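Local coordinates for protein K5 lyase (Enterobacteria phage k1-5, PDB 2X3H) that probably cleaves the K5 capsular polysaccharide (heparosan) of the bacterial host by a lyase mechanism, acting as a trimeric phage tail spike, at residues S102-N107 and H123-G128; N143-S148 and N174-K179; N492-L497 and Y504-A509. All blocks are in the same frame, centred on the assembly; numbering follows the deposited sequence.

Interaction 1: S102-N107 and H123-G128; sequences SSSGIN and HRSSTG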
ATOM      1  N   SER A 102      -1.434   3.650 -44.612  1.00 10.99           N
ATOM      2  CA  SER A 102      -2.065   4.949 -44.696  1.00 11.55           C
ATOM      3  C   SER A 102      -3.563   4.764 -44.838  1.00 11.02           C
ATOM      4  O   SER A 102      -4.019   4.083 -45.760  1.00 12.13           O
ATOM      5  CB  SER A 102      -1.517   5.716 -45.904  1.00 12.11           C
ATOM      6  OG  SER A 102      -2.110   6.998 -45.970  1.00 13.58           O
ATOM      7  N   SER A 103      -4.334   5.360 -43.932  1.00 11.25           N
ATOM      8  CA  SER A 103      -5.770   5.127 -43.906  1.00 11.70           C
ATOM      9  C   SER A 103      -6.525   6.270 -43.232  1.00 12.50           C
ATOM     10  O   SER A 103      -6.080   6.814 -42.212  1.00 12.33           O
ATOM     11  CB  SER A 103      -6.098   3.771 -43.246  1.00 12.60           C
ATOM     12  OG  SER A 103      -5.280   3.541 -42.100  1.00 12.61           O
ATOM     13  N   SER A 104      -7.659   6.641 -43.824  1.00 12.40           N
ATOM     14  CA  SER A 104      -8.517   7.689 -43.284  1.00 13.02           C
ATOM     15  C   SER A 104      -9.393   7.105 -42.184  1.00 12.16           C
ATOM     16  O   SER A 104      -9.169   5.974 -41.751  1.00 12.46           O
ATOM     17  CB  SER A 104      -9.391   8.279 -44.396  1.00 14.41           C
ATOM     18  OG  SER A 104      -8.592   8.620 -45.518  1.00 17.75           O
ATOM     19  N   GLY A 105     -10.388   7.871 -41.748  1.00 12.38           N
ATOM     20  CA  GLY A 105     -11.271   7.444 -40.660  1.00 11.28           C
ATOM     21  C   GLY A 105     -12.001   6.157 -40.986  1.00 11.68           C
ATOM     22  O   GLY A 105     -12.409   5.943 -42.127  1.00 11.43           O
ATOM     23  N   ILE A 106     -12.166   5.297 -39.984  1.00 11.02           N
ATOM     24  CA  ILE A 106     -12.841   4.017 -40.161  1.00 11.89           C
ATOM     25  C   ILE A 106     -13.775   3.764 -38.987  1.00 11.96           C
ATOM     26  O   ILE A 106     -13.442   4.090 -37.849  1.00 11.76           O
ATOM     27  CB  ILE A 106     -11.836   2.852 -40.238  1.00 12.12           C
ATOM     28  CG1 ILE A 106     -10.950   2.996 -41.482  1.00 13.01           C
ATOM     29  CG2 ILE A 106     -12.563   1.480 -40.206  1.00 12.47           C
ATOM     30  CD1 ILE A 106      -9.740   2.111 -41.485  1.00 13.93           C
ATOM     31  N   ASN A 107     -14.944   3.200 -39.271  1.00 11.62           N
ATOM     32  CA  ASN A 107     -15.884   2.794 -38.234  1.00 12.31           C
ATOM     33  C   ASN A 107     -16.213   1.309 -38.369  1.00 12.01           C
ATOM     34  O   ASN A 107     -16.266   0.787 -39.488  1.00 11.07           O
ATOM     35  CB  ASN A 107     -17.158   3.647 -38.279  1.00 14.64           C
ATOM     36  CG  ASN A 107     -18.018   3.362 -39.504  1.00 17.39           C
ATOM     37  OD1 ASN A 107     -18.657   2.307 -39.608  1.00 20.46           O
ATOM     38  ND2 ASN A 107     -18.061   4.322 -40.427  1.00 18.10           N
ATOM     39  N   HIS A 123      -2.788   7.534 -39.763  1.00 12.09           N
ATOM     40  CA  HIS A 123      -3.945   8.341 -40.127  1.00 12.16           C
ATOM     41  C   HIS A 123      -3.621   9.240 -41.318  1.00 12.61           C
ATOM     42  O   HIS A 123      -2.690  10.055 -41.270  1.00 12.89           O
ATOM     43  CB  HIS A 123      -4.423   9.171 -38.930  1.00 12.09           C
ATOM     44  CG  HIS A 123      -5.837   9.662 -39.044  1.00 11.74           C
ATOM     45  ND1 HIS A 123      -6.339  10.665 -38.242  1.00 11.04           N
ATOM     46  CD2 HIS A 123      -6.856   9.285 -39.856  1.00 11.40           C
ATOM     47  CE1 HIS A 123      -7.605  10.888 -38.555  1.00 11.42           C
ATOM     48  NE2 HIS A 123      -7.945  10.059 -39.527  1.00 12.08           N
ATOM     49  N   ARG A 124      -4.408   9.080 -42.380  1.00 13.19           N
ATOM     50  CA  ARG A 124      -4.189   9.765 -43.660  1.00 14.35           C
ATOM     51  C   ARG A 124      -4.831  11.158 -43.693  1.00 14.44           C
ATOM     52  O   ARG A 124      -4.412  12.025 -44.465  1.00 16.11           O
ATOM     53  CB  ARG A 124      -4.759   8.890 -44.785  1.00 14.97           C
ATOM     54  CG  ARG A 124      -4.412   9.316 -46.194  1.00 16.66           C
ATOM     55  CD  ARG A 124      -5.125   8.425 -47.195  1.00 17.89           C
ATOM     56  NE  ARG A 124      -4.849   8.815 -48.577  1.00 18.78           N
ATOM     57  CZ  ARG A 124      -3.761   8.447 -49.244  1.00 19.01           C
ATOM     58  NH1 ARG A 124      -2.845   7.692 -48.653  1.00 19.32           N
ATOM     59  NH2 ARG A 124      -3.582   8.833 -50.502  1.00 20.10           N
ATOM     60  N   SER A 125      -5.851  11.366 -42.861  1.00 14.10           N
ATOM     61  CA  SER A 125      -6.537  12.653 -42.779  1.00 14.63           C
ATOM     62  C   SER A 125      -5.787  13.569 -41.839  1.00 14.99           C
ATOM     63  O   SER A 125      -5.060  13.102 -40.958  1.00 15.66           O
ATOM     64  CB  SER A 125      -7.972  12.467 -42.271  1.00 14.79           C
ATOM     65  OG  SER A 125      -8.607  11.403 -42.950  1.00 17.27           O
ATOM     66  N   SER A 126      -5.967  14.875 -42.019  1.00 15.27           N
ATOM     67  CA  SER A 126      -5.266  15.852 -41.193  1.00 15.21           C
ATOM     68  C   SER A 126      -6.136  16.347 -40.050  1.00 14.56           C
ATOM     69  O   SER A 126      -5.711  17.181 -39.259  1.00 14.35           O
ATOM     70  CB  SER A 126      -4.782  17.036 -42.043  1.00 16.41           C
ATOM     71  OG  SER A 126      -5.878  17.783 -42.526  1.00 16.76           O
ATOM     72  N   THR A 127      -7.355  15.828 -39.964  1.00 15.07           N
ATOM     73  CA  THR A 127      -8.257  16.208 -38.884  1.00 15.69           C
ATOM     74  C   THR A 127      -9.283  15.109 -38.605  1.00 14.87           C
ATOM     75  O   THR A 127      -9.460  14.193 -39.413  1.00 15.19           O
ATOM     76  CB  THR A 127      -8.987  17.523 -39.211  1.00 16.96           C
ATOM     77  OG1 THR A 127      -9.704  17.988 -38.057  1.00 18.97           O
ATOM     78  CG2 THR A 127      -9.951  17.319 -40.382  1.00 17.03           C
ATOM     79  N   GLY A 128      -9.939  15.199 -37.452  1.00 13.95           N
ATOM     80  CA  GLY A 128     -11.047  14.309 -37.125  1.00 13.19           C
ATOM     81  C   GLY A 128     -10.610  13.016 -36.466  1.00 12.02           C
ATOM     82  O   GLY A 128      -9.408  12.762 -36.302  1.00 11.85           O
TER
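R124 reaches across to S103 and S102 with its backbone N and its guanidinium. The backbone N donates to S103 O at 2.8 Å from well above the carbonyl plane, while the same oxygen takes a CA-H contact from H123, its parallel bridge partner. The tight part of the contact lies here, among buried S102, S103 and H123 and the chain of R124. S103 points its own side chain the other way, where its hydroxyl bonds Y130, and the H123 ring, stacked on Y130, turns an edge to the S103–G105 backbone. S102 holds its OG anti to the backbone N (chi1 -179°), which sets the hydroxyl against the extended arginine chain, 3.3 Å from R124 CG. Serine is small enough to sit there and still accept NH1 at 2.9 Å, nearly in the guanidinium plane but bent to 146°. The looser, solvent side holds S104, G105, S125 and the exposed R124: S125 OG meets S104 CB at 3.5 Å, without a hydrogen bond between the two hydroxyls. Since NH1 also bonds T77 O, the chemistry implies a guanidinium fixed by neutral oxygens, with D79 adding a long, weak ion pair where the strand pairing gives way to loop.

Interaction 2: N143-S148 and N174-K179; sequences NITVES and NFSNVK
N174 opens the pairing by donating its backbone N to I144 O at 3.0 Å, and its own carbonyl then accepts V146 N at 2.8 Å, nearly along the C=O axis. The same oxygen lies close to T145 CA, a CA-H contact of the kind common between parallel strands. Beside T145, the N174 side chain packs its CB against OG1, while its OD1 is bonded to R203 on the next strand. F175 lies on the same face as V146: the two buried side chains run side by side, and CD2 of the ring approaches V146 CB to 3.8 Å at an oblique angle. A branched valine beside a broad phenylalanine suits this buried layer. S176 N donates to V146 O with a nearly straight bond (169°), and S176 O receives S148 N. Placed between the backbone N and the carbonyl carbon (chi1 58°), serine's small hydroxyl fits against E147 CB, 3.3 Å from S176 OG. At N177 the chain turns a corner with positive phi, a conformation asparagine tolerates well, and ND2 adds a last bond, to S148 O at 2.9 Å, from above the carbonyl plane. One water joins S148 OG to K179 N; a second donates to N177 O and bonds S148 OG weakly. V178, buried, points away from strand 144-147 and packs on Q159 and Y206. Strand 144-147 thus lies between strand 119-123, where I144 packs on L121, and strand 168-178, whose farther neighbour is strand 198-206, with I202 against F175: successive parallel strands of a beta-helix.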
ATOM      1  N   ASN A 143      -0.880  -5.220 -29.985  1.00  7.34           N
ATOM      2  CA  ASN A 143       0.439  -5.311 -30.627  1.00  7.75           C
ATOM      3  C   ASN A 143       0.559  -4.468 -31.898  1.00  7.82           C
ATOM      4  O   ASN A 143       0.995  -4.954 -32.953  1.00  8.74           O
ATOM      5  CB  ASN A 143       0.771  -6.780 -30.930  1.00  9.00           C
ATOM      6  CG  ASN A 143       0.573  -7.696 -29.724  1.00 10.80           C
ATOM      7  OD1 ASN A 143       0.836  -7.320 -28.581  1.00 11.06           O
ATOM      8  ND2 ASN A 143       0.125  -8.922 -29.985  1.00 11.82           N
ATOM      9  N   ILE A 144       0.210  -3.197 -31.794  1.00  7.28           N
ATOM     10  CA  ILE A 144       0.141  -2.344 -32.977  1.00  7.93           C
ATOM     11  C   ILE A 144       0.435  -0.894 -32.596  1.00  8.20           C
ATOM     12  O   ILE A 144       0.320  -0.512 -31.431  1.00  7.42           O
ATOM     13  CB  ILE A 144      -1.257  -2.491 -33.653  1.00  8.35           C
ATOM     14  CG1 ILE A 144      -1.234  -1.994 -35.104  1.00  9.28           C
ATOM     15  CG2 ILE A 144      -2.349  -1.792 -32.829  1.00  8.55           C
ATOM     16  CD1 ILE A 144      -2.317  -2.659 -35.972  1.00 10.89           C
ATOM     17  N   THR A 145       0.842  -0.107 -33.580  1.00  7.50           N
ATOM     18  CA  THR A 145       1.061   1.318 -33.390  1.00  8.52           C
ATOM     19  C   THR A 145      -0.026   2.080 -34.140  1.00  9.27           C
ATOM     20  O   THR A 145      -0.399   1.696 -35.248  1.00  9.44           O
ATOM     21  CB  THR A 145       2.441   1.718 -33.936  1.00 10.04           C
ATOM     22  OG1 THR A 145       3.457   1.039 -33.181  1.00 10.42           O
ATOM     23  CG2 THR A 145       2.634   3.229 -33.852  1.00 10.18           C
ATOM     24  N   VAL A 146      -0.538   3.136 -33.515  1.00  8.49           N
ATOM     25  CA  VAL A 146      -1.505   4.041 -34.137  1.00  8.10           C
ATOM     26  C   VAL A 146      -0.884   5.429 -34.202  1.00  9.43           C
ATOM     27  O   VAL A 146      -0.594   6.043 -33.176  1.00  8.58           O
ATOM     28  CB  VAL A 146      -2.837   4.053 -33.358  1.00  7.33           C
ATOM     29  CG1 VAL A 146      -3.846   5.025 -33.990  1.00  6.95           C
ATOM     30  CG2 VAL A 146      -3.413   2.640 -33.289  1.00  7.87           C
ATOM     31  N   GLU A 147      -0.648   5.901 -35.423  1.00  9.53           N
ATOM     32  CA  GLU A 147       0.026   7.166 -35.647  1.00 12.30           C
ATOM     33  C   GLU A 147      -0.944   8.238 -36.129  1.00 11.52           C
ATOM     34  O   GLU A 147      -1.735   8.002 -37.042  1.00 11.84           O
ATOM     35  CB  GLU A 147       1.136   6.987 -36.690  1.00 13.61           C
ATOM     36  CG  GLU A 147       1.894   8.273 -36.964  1.00 17.15           C
ATOM     37  CD  GLU A 147       3.077   8.109 -37.903  1.00 20.10           C
ATOM     38  OE1 GLU A 147       3.375   6.971 -38.342  1.00 21.01           O
ATOM     39  OE2 GLU A 147       3.720   9.147 -38.196  1.00 22.63           O
ATOM     40  N   SER A 148      -0.863   9.403 -35.530  1.00 11.20           N
ATOM     41  CA  SER A 148      -1.693  10.521 -35.962  1.00 12.36           C
ATOM     42  C   SER A 148      -0.894  11.420 -36.921  1.00 12.27           C
ATOM     43  O   SER A 148       0.336  11.348 -36.959  1.00 12.14           O
ATOM     44  CB  SER A 148      -2.208  11.278 -34.722  1.00 14.10           C
ATOM     45  OG  SER A 148      -3.014  12.385 -35.058  1.00 16.80           O
ATOM     46  N   ASN A 174       0.965   1.161 -29.039  1.00  6.73           N
ATOM     47  CA  ASN A 174       1.743   2.403 -29.005  1.00  7.00           C
ATOM     48  C   ASN A 174       1.079   3.499 -29.819  1.00  7.57           C
ATOM     49  O   ASN A 174       0.796   3.312 -31.003  1.00  9.22           O
ATOM     50  CB  ASN A 174       3.152   2.159 -29.543  1.00  8.36           C
ATOM     51  CG  ASN A 174       3.889   1.085 -28.769  1.00  9.56           C
ATOM     52  OD1 ASN A 174       3.924   1.107 -27.537  1.00  8.24           O
ATOM     53  ND2 ASN A 174       4.487   0.133 -29.487  1.00 12.33           N
ATOM     54  N   PHE A 175       0.853   4.645 -29.186  1.00  6.75           N
ATOM     55  CA  PHE A 175       0.235   5.786 -29.852  1.00  7.05           C
ATOM     56  C   PHE A 175       1.307   6.821 -30.134  1.00  8.29           C
ATOM     57  O   PHE A 175       1.987   7.285 -29.213  1.00  8.15           O
ATOM     58  CB  PHE A 175      -0.870   6.383 -28.974  1.00  7.47           C
ATOM     59  CG  PHE A 175      -2.060   5.468 -28.808  1.00  7.69           C
ATOM     60  CD1 PHE A 175      -2.177   4.659 -27.676  1.00  7.93           C
ATOM     61  CD2 PHE A 175      -3.043   5.394 -29.784  1.00  7.91           C
ATOM     62  CE1 PHE A 175      -3.261   3.798 -27.511  1.00  8.87           C
ATOM     63  CE2 PHE A 175      -4.139   4.537 -29.638  1.00  9.20           C
ATOM     64  CZ  PHE A 175      -4.252   3.729 -28.501  1.00  8.88           C
ATOM     65  N   SER A 176       1.464   7.185 -31.405  1.00  8.75           N
ATOM     66  CA  SER A 176       2.571   8.054 -31.800  1.00  9.90           C
ATOM     67  C   SER A 176       2.097   9.328 -32.497  1.00  9.95           C
ATOM     68  O   SER A 176       0.986   9.367 -33.050  1.00 10.10           O
ATOM     69  CB  SER A 176       3.530   7.297 -32.717  1.00 11.39           C
ATOM     70  OG  SER A 176       2.854   6.819 -33.862  1.00 14.33           O
ATOM     71  N   ASN A 177       2.951  10.360 -32.452  1.00 10.27           N
ATOM     72  CA  ASN A 177       2.709  11.648 -33.088  1.00 10.29           C
ATOM     73  C   ASN A 177       1.392  12.273 -32.632  1.00 10.25           C
ATOM     74  O   ASN A 177       0.652  12.859 -33.414  1.00  9.97           O
ATOM     75  CB  ASN A 177       2.748  11.507 -34.612  1.00 12.00           C
ATOM     76  CG  ASN A 177       3.169  12.786 -35.299  1.00 14.10           C
ATOM     77  OD1 ASN A 177       3.986  13.548 -34.765  1.00 15.32           O
ATOM     78  ND2 ASN A 177       2.623  13.032 -36.490  1.00 14.96           N
ATOM     79  N   VAL A 178       1.100  12.129 -31.348  1.00  9.21           N
ATOM     80  CA  VAL A 178      -0.176  12.604 -30.803  1.00  8.30           C
ATOM     81  C   VAL A 178      -0.116  14.116 -30.616  1.00  8.75           C
ATOM     82  O   VAL A 178       0.874  14.637 -30.080  1.00  9.54           O
ATOM     83  CB  VAL A 178      -0.466  11.934 -29.444  1.00  8.33           C
ATOM     84  CG1 VAL A 178      -1.911  12.164 -29.012  1.00  7.83           C
ATOM     85  CG2 VAL A 178      -0.166  10.453 -29.525  1.00  8.30           C
ATOM     86  N   LYS A 179      -1.161  14.813 -31.069  1.00  8.88           N
ATOM     87  CA  LYS A 179      -1.224  16.283 -31.036  1.00  9.56           C
ATOM     88  C   LYS A 179      -2.641  16.815 -30.817  1.00  9.43           C
ATOM     89  O   LYS A 179      -3.626  16.058 -30.868  1.00  9.66           O
ATOM     90  CB  LYS A 179      -0.701  16.874 -32.360  1.00 10.57           C
ATOM     91  CG  LYS A 179       0.754  16.599 -32.664  1.00 11.66           C
ATOM     92  CD  LYS A 179       1.150  17.178 -34.031  1.00 12.90           C
ATOM     93  CE  LYS A 179       2.557  16.722 -34.410  1.00 14.09           C
ATOM     94  NZ  LYS A 179       3.030  17.250 -35.738  1.00 15.14           N
TER
HETATM   95  O   HOH W   1      -3.345  13.148 -32.236  1.00  9.74           O
HETATM   96  O   HOH W   2      -0.332  14.390 -35.546  1.00 14.23           O

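Interaction 3: N492-L497 and Y504-A509; sequences NGNVRL and YLQLGA. Unlike the reference sequence in segment 504-509: Y504 (reference Phe).
R496 sets CG anti to its carbonyl carbon (chi1 -68°) and then extends fully to NE, whereas Y504 swings its ring between the backbone N and the carbonyl carbon (chi1 55°); together these turns lay the guanidinium flat on the tyrosine. The planes are only 7° apart with centres at 4.1 Å, a cation-pi stack, and R496 CD sits over the ring centroid at 3.7 Å in a CH-pi contact. Y504, which replaces a reference phenylalanine, places its OH over the guanidinium face, where the angle is too poor for a hydrogen bond. Q506 comes from the edge instead: its OE1 receives NE and NH2, each at 3.1 Å and both bonds weak and bent. N494 points at the other segment; N494 ND2 and Q506 NE2, both donors, merely pack, while N494 OD1 accepts from a water that in turn accepts A509 N.

The backbones form an antiparallel hairpin, with L497 and L505 exchanging two hydrogen bonds and L507 N donating to V495 O at 2.8 Å. The opposite face is apolar: V495 CG1 meets L507 CD2, and L497 CD1 meets L507 CD1 at 4.0 Å. Leucine and valine suit it because other subunits pack here, L507 against L497 of a second subunit and L505 against L507 of the third. The sheet is therefore two-sided: its polar side carries an arginine stacked on Y504 and only weakly bonded at its edge by Q506, and its apolar side joins the trimer.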
ATOM      1  N   ASN A 492      15.341  19.366  43.766  1.00  7.95           N
ATOM      2  CA  ASN A 492      16.289  19.063  44.857  1.00  9.03           C
ATOM      3  C   ASN A 492      15.749  18.009  45.825  1.00  7.98           C
ATOM      4  O   ASN A 492      16.065  18.024  47.030  1.00  8.50           O
ATOM      5  CB  ASN A 492      16.652  20.326  45.643  1.00 11.60           C
ATOM      6  CG  ASN A 492      17.267  21.401  44.769  1.00 13.82           C
ATOM      7  OD1 ASN A 492      17.923  21.101  43.770  1.00 15.46           O
ATOM      8  ND2 ASN A 492      17.060  22.664  45.147  1.00 15.92           N
ATOM      9  N   GLY A 493      14.924  17.104  45.302  1.00  6.43           N
ATOM     10  CA  GLY A 493      14.444  15.957  46.070  1.00  6.49           C
ATOM     11  C   GLY A 493      13.201  16.189  46.922  1.00  6.31           C
ATOM     12  O   GLY A 493      12.810  15.305  47.682  1.00  6.40           O
ATOM     13  N   ASN A 494      12.580  17.367  46.795  1.00  6.13           N
ATOM     14  CA  ASN A 494      11.336  17.672  47.523  1.00  5.31           C
ATOM     15  C   ASN A 494      10.254  18.180  46.576  1.00  4.71           C
ATOM     16  O   ASN A 494      10.554  18.831  45.566  1.00  5.83           O
ATOM     17  CB  ASN A 494      11.562  18.786  48.556  1.00  5.72           C
ATOM     18  CG  ASN A 494      12.662  18.466  49.534  1.00  6.48           C
ATOM     19  OD1 ASN A 494      12.572  17.512  50.302  1.00  6.93           O
ATOM     20  ND2 ASN A 494      13.707  19.284  49.526  1.00 10.30           N
ATOM     21  N   VAL A 495       8.992  17.947  46.935  1.00  3.87           N
ATOM     22  CA  VAL A 495       7.890  18.617  46.211  1.00  4.56           C
ATOM     23  C   VAL A 495       7.887  20.131  46.486  1.00  4.83           C
ATOM     24  O   VAL A 495       8.044  20.555  47.641  1.00  5.08           O
ATOM     25  CB  VAL A 495       6.516  18.014  46.595  1.00  4.31           C
ATOM     26  CG1 VAL A 495       5.372  18.836  45.991  1.00  4.93           C
ATOM     27  CG2 VAL A 495       6.433  16.538  46.133  1.00  5.29           C
ATOM     28  N   ARG A 496       7.758  20.928  45.422  1.00  5.33           N
ATOM     29  CA  ARG A 496       7.502  22.371  45.552  1.00  4.55           C
ATOM     30  C   ARG A 496       6.198  22.751  44.859  1.00  5.17           C
ATOM     31  O   ARG A 496       5.943  22.324  43.725  1.00  5.04           O
ATOM     32  CB  ARG A 496       8.653  23.210  44.985  1.00  5.22           C
ATOM     33  CG  ARG A 496       9.941  23.120  45.781  1.00  5.22           C
ATOM     34  CD  ARG A 496      10.975  24.077  45.219  1.00  7.30           C
ATOM     35  NE  ARG A 496      12.204  24.021  45.997  1.00  7.87           N
ATOM     36  CZ  ARG A 496      13.315  24.686  45.689  1.00  8.58           C
ATOM     37  NH1 ARG A 496      13.354  25.457  44.608  1.00  8.96           N
ATOM     38  NH2 ARG A 496      14.388  24.567  46.465  1.00 10.51           N
ATOM     39  N   LEU A 497       5.387  23.547  45.555  1.00  4.87           N
ATOM     40  CA  LEU A 497       4.108  24.040  45.023  1.00  4.54           C
ATOM     41  C   LEU A 497       4.192  25.556  44.822  1.00  5.10           C
ATOM     42  O   LEU A 497       4.397  26.301  45.780  1.00  5.62           O
ATOM     43  CB  LEU A 497       2.992  23.718  46.015  1.00  5.81           C
ATOM     44  CG  LEU A 497       2.912  22.283  46.549  1.00  6.95           C
ATOM     45  CD1 LEU A 497       1.874  22.210  47.674  1.00  7.15           C
ATOM     46  CD2 LEU A 497       2.525  21.345  45.420  1.00  8.67           C
ATOM     47  N   TYR A 504       7.183  29.663  46.441  1.00  5.44           N
ATOM     48  CA  TYR A 504       6.709  28.286  46.578  1.00  5.50           C
ATOM     49  C   TYR A 504       6.618  27.856  48.033  1.00  5.85           C
ATOM     50  O   TYR A 504       7.177  28.491  48.943  1.00  5.74           O
ATOM     51  CB  TYR A 504       7.605  27.306  45.792  1.00  6.08           C
ATOM     52  CG  TYR A 504       9.064  27.395  46.168  1.00  6.67           C
ATOM     53  CD1 TYR A 504       9.544  26.774  47.321  1.00  7.37           C
ATOM     54  CD2 TYR A 504       9.948  28.128  45.388  1.00  7.16           C
ATOM     55  CE1 TYR A 504      10.875  26.864  47.672  1.00  8.65           C
ATOM     56  CE2 TYR A 504      11.274  28.227  45.722  1.00  7.85           C
ATOM     57  CZ  TYR A 504      11.736  27.598  46.873  1.00  8.16           C
ATOM     58  OH  TYR A 504      13.074  27.705  47.210  1.00  9.74           O
ATOM     59  N   LEU A 505       5.858  26.790  48.239  1.00  5.38           N
ATOM     60  CA  LEU A 505       5.905  26.011  49.462  1.00  5.47           C
ATOM     61  C   LEU A 505       6.736  24.761  49.166  1.00  5.57           C
ATOM     62  O   LEU A 505       6.491  24.060  48.166  1.00  5.56           O
ATOM     63  CB  LEU A 505       4.493  25.619  49.904  1.00  5.95           C
ATOM     64  CG  LEU A 505       3.630  26.793  50.384  1.00  6.38           C
ATOM     65  CD1 LEU A 505       2.171  26.387  50.505  1.00  6.89           C
ATOM     66  CD2 LEU A 505       4.142  27.341  51.710  1.00  7.41           C
ATOM     67  N   GLN A 506       7.713  24.497  50.025  1.00  4.76           N
ATOM     68  CA  GLN A 506       8.559  23.310  49.907  1.00  4.83           C
ATOM     69  C   GLN A 506       8.139  22.254  50.914  1.00  5.88           C
ATOM     70  O   GLN A 506       8.132  22.504  52.136  1.00  5.84           O
ATOM     71  CB  GLN A 506      10.020  23.694  50.111  1.00  5.66           C
ATOM     72  CG  GLN A 506      11.011  22.554  50.017  1.00  7.78           C
ATOM     73  CD  GLN A 506      12.428  23.073  49.897  1.00  9.28           C
ATOM     74  OE1 GLN A 506      12.732  23.863  48.997  1.00 11.82           O
ATOM     75  NE2 GLN A 506      13.304  22.635  50.804  1.00 11.10           N
ATOM     76  N   LEU A 507       7.788  21.071  50.408  1.00  6.46           N
ATOM     77  CA  LEU A 507       7.377  19.969  51.268  1.00  6.11           C
ATOM     78  C   LEU A 507       8.604  19.149  51.622  1.00  6.27           C
ATOM     79  O   LEU A 507       8.893  18.132  50.994  1.00  6.39           O
ATOM     80  CB  LEU A 507       6.330  19.101  50.558  1.00  6.82           C
ATOM     81  CG  LEU A 507       4.887  19.640  50.554  1.00  8.47           C
ATOM     82  CD1 LEU A 507       4.766  21.104  50.162  1.00 10.61           C
ATOM     83  CD2 LEU A 507       3.945  18.750  49.703  1.00  7.58           C
ATOM     84  N   GLY A 508       9.356  19.621  52.611  1.00  6.37           N
ATOM     85  CA  GLY A 508      10.525  18.880  53.076  1.00  6.48           C
ATOM     86  C   GLY A 508      10.130  17.688  53.924  1.00  6.95           C
ATOM     87  O   GLY A 508       8.978  17.564  54.360  1.00  6.18           O
ATOM     88  N   ALA A 509      11.097  16.814  54.199  1.00  6.87           N
ATOM     89  CA  ALA A 509      10.799  15.595  54.945  1.00  7.27           C
ATOM     90  C   ALA A 509      10.308  15.855  56.368  1.00  6.78           C
ATOM     91  O   ALA A 509       9.524  15.075  56.905  1.00  6.95           O
ATOM     92  CB  ALA A 509      12.017  14.648  54.960  1.00  8.32           C
TER
HETATM   93  O   HOH W   3      13.552  17.720  52.853  1.00 18.17           O
HETATM   94  O   HOH W   4       8.300  16.142  49.100  1.00  6.53           O

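The three contacts follow one another along the chain without overlap. Interactions 1 and 2 are neighbours in the parallel beta-helix, with centres 13 Å apart, and they touch where H123 N probably bonds E147 O; strand 119-123 leads into the loop of interaction 1, and it pairs with strand 144-147 of interaction 2. Interaction 3 lies on the other side of the chain's centre, its centre about 92 Å from that of interaction 1 and 83 Å from that of interaction 2, in a separate five-stranded antiparallel sheet. The elongated chain thus changes from stacked parallel coils to hairpins that mesh with other subunits, consistent with a trimeric tail spike.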